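Local atomic coordinates of DNA repair protein XRCC1 (Mus musculus, PDB entry 3PC6), a protein that serves as a scaffold in DNA single-strand break repair, assembling repair proteins and binding poly-ADP-ribose chains. Residues 47-53 and 70-76. Numbering follows the deposited sequence.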
# COMPACT_ATOMS: atom_id res chain seq x y z
N GLN B 47 12.40 9.93 4.76
CA GLN B 47 13.03 10.93 3.91
C GLN B 47 12.05 12.02 3.45
O GLN B 47 12.44 13.18 3.29
CB GLN B 47 13.68 10.24 2.71
CG GLN B 47 14.74 9.22 3.11
CD GLN B 47 15.15 8.30 1.98
OE1 GLN B 47 14.33 7.90 1.16
NE2 GLN B 47 16.43 7.95 1.93
N PHE B 48 10.78 11.64 3.25
CA PHE B 48 9.75 12.56 2.78
C PHE B 48 8.53 12.54 3.69
O PHE B 48 7.93 11.50 3.91
CB PHE B 48 9.31 12.22 1.35
CG PHE B 48 10.44 12.23 0.38
CD1 PHE B 48 11.11 11.06 0.06
CD2 PHE B 48 10.90 13.44 -0.16
CE1 PHE B 48 12.20 11.08 -0.81
CE2 PHE B 48 11.98 13.46 -1.04
CZ PHE B 48 12.64 12.28 -1.36
N VAL B 49 8.20 13.71 4.22
CA VAL B 49 6.98 13.92 5.01
C VAL B 49 5.95 14.58 4.09
O VAL B 49 6.16 15.71 3.62
CB VAL B 49 7.28 14.81 6.22
CG1 VAL B 49 6.00 15.14 6.99
CG2 VAL B 49 8.32 14.14 7.12
N ILE B 50 4.87 13.87 3.81
CA ILE B 50 3.82 14.38 2.93
C ILE B 50 2.71 14.98 3.77
O ILE B 50 2.19 14.31 4.66
CB ILE B 50 3.21 13.26 2.05
CG1 ILE B 50 4.31 12.47 1.34
CG2 ILE B 50 2.19 13.85 1.08
CD1 ILE B 50 5.24 13.30 0.43
N THR B 51 2.38 16.24 3.51
CA THR B 51 1.40 16.95 4.33
C THR B 51 0.53 17.91 3.51
O THR B 51 1.03 18.64 2.66
CB THR B 51 2.07 17.73 5.47
OG1 THR B 51 1.10 18.56 6.13
CG2 THR B 51 3.21 18.61 4.95
N ALA B 52 -0.77 17.90 3.79
CA ALA B 52 -1.69 18.87 3.18
C ALA B 52 -1.98 20.06 4.13
O ALA B 52 -2.73 20.97 3.79
CB ALA B 52 -3.00 18.18 2.78
N GLN B 53 -1.36 20.02 5.32
CA GLN B 53 -1.66 20.96 6.40
C GLN B 53 -0.66 22.13 6.45
O GLN B 53 0.33 22.14 5.73
CB GLN B 53 -1.62 20.22 7.74
CG GLN B 53 -2.41 18.91 7.76
CD GLN B 53 -3.91 19.12 7.83
OE1 GLN B 53 -4.67 18.47 7.11
NE2 GLN B 53 -4.35 20.03 8.70
N ALA B 70 12.62 16.02 3.99
CA ALA B 70 12.00 16.95 3.07
C ALA B 70 10.50 16.93 3.31
O ALA B 70 9.91 15.86 3.47
CB ALA B 70 12.28 16.55 1.64
N PHE B 71 9.89 18.11 3.34
CA PHE B 71 8.44 18.24 3.56
C PHE B 71 7.78 18.63 2.25
O PHE B 71 8.22 19.60 1.60
CB PHE B 71 8.18 19.27 4.66
CG PHE B 71 8.87 18.94 5.95
CD1 PHE B 71 10.19 19.28 6.16
CD2 PHE B 71 8.21 18.21 6.94
CE1 PHE B 71 10.83 18.94 7.34
CE2 PHE B 71 8.85 17.86 8.11
CZ PHE B 71 10.16 18.23 8.31
N VAL B 72 6.76 17.89 1.84
CA VAL B 72 6.22 18.01 0.49
C VAL B 72 4.70 17.90 0.44
O VAL B 72 4.11 17.16 1.23
CB VAL B 72 6.77 16.90 -0.42
CG1 VAL B 72 6.55 17.26 -1.90
CG2 VAL B 72 8.22 16.64 -0.12
N ARG B 73 4.07 18.62 -0.50
CA ARG B 73 2.63 18.54 -0.74
C ARG B 73 2.23 17.25 -1.48
O ARG B 73 2.98 16.74 -2.30
CB ARG B 73 2.16 19.74 -1.57
CG ARG B 73 2.29 21.10 -0.83
CD ARG B 73 1.52 21.05 0.48
NE ARG B 73 1.47 22.34 1.17
CZ ARG B 73 1.15 22.47 2.45
NH1 ARG B 73 0.88 21.40 3.18
NH2 ARG B 73 1.13 23.68 3.01
N PRO B 74 1.03 16.72 -1.19
CA PRO B 74 0.62 15.49 -1.89
C PRO B 74 0.56 15.63 -3.42
O PRO B 74 0.69 14.63 -4.12
CB PRO B 74 -0.76 15.17 -1.29
CG PRO B 74 -1.18 16.39 -0.52
CD PRO B 74 0.07 17.14 -0.16
N ARG B 75 0.38 16.85 -3.93
CA ARG B 75 0.41 17.06 -5.38
C ARG B 75 1.68 16.48 -6.04
O ARG B 75 1.66 16.09 -7.20
CB ARG B 75 0.24 18.54 -5.74
CG ARG B 75 0.32 18.84 -7.24
CD ARG B 75 -0.81 18.16 -8.03
NE ARG B 75 -2.11 18.76 -7.75
CZ ARG B 75 -3.28 18.29 -8.19
NH1 ARG B 75 -3.31 17.20 -8.95
NH2 ARG B 75 -4.41 18.91 -7.88
N TRP B 76 2.79 16.45 -5.30
CA TRP B 76 4.02 15.87 -5.84
C TRP B 76 3.81 14.41 -6.28
O TRP B 76 4.21 14.02 -7.38
CB TRP B 76 5.11 15.90 -4.77
CG TRP B 76 6.39 15.20 -5.13
CD1 TRP B 76 7.09 15.31 -6.30
CD2 TRP B 76 7.16 14.34 -4.28
NE1 TRP B 76 8.24 14.55 -6.24
CE2 TRP B 76 8.31 13.95 -5.01
CE3 TRP B 76 6.99 13.86 -2.98
CZ2 TRP B 76 9.27 13.10 -4.48
CZ3 TRP B 76 7.96 13.02 -2.45
CH2 TRP B 76 9.08 12.65 -3.20
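V49 sits opposite F71 in the parallel ladder joining 48-51 to 70-72, and its backbone bonds to the residues on either side of F71: its N-H goes to A70 O (2.8 Å) and its O takes the N-H of V72. A70 N reaches back to Q47 O and T51 N to V72 O.

Past strand 70-72, a side chain takes over from the backbone. R73 turns back, its chain bent about the CB-CG bond (chi2 -57°), so that NH1 bonds both T51 O (2.8 Å) and Q53 O (2.7 Å). Both acceptors lie in the guanidinium plane, although NH1 stands above the carbonyl plane of T51; NH2 adds a weak bond to Q53 O. Arginine suits this place because its long arm ends in a flat array of donors, and an alanine here would probably leave the T51 and Q53 carbonyls without these donors and the turn less firmly held. That turn is an ST turn, in which T51 OG1 accepts from Q53 N.

The apolar contacts divide between the two sheet faces. On one, the broad indole of W76 reaches both F48 and I50: CH2 sits 3.6 Å above the centre of the F48 ring, the two planes inclined at 47°, and small A70 fits beside that ring. Isoleucine's two branches let I50 CD1 meet the indole edge at W76 CE3 (3.9 Å) while CG2 packs on P74 CA. On the opposite face V49, beta-branched as suits an extended strand, lies alongside F71, CB to CD2 3.6 Å.

These strands belong to a beta-alpha-beta unit of the BRCT fold, here the second BRCT domain of XRCC1, connected through helix 59-65, which covers V49 and F71. Strand 12-16 flanks 48-51 on its other edge, P74 packs on helix 23-33, and W76, in the first turn of helix 75-83, lays its indole over the face that carries F48, I50 and V72.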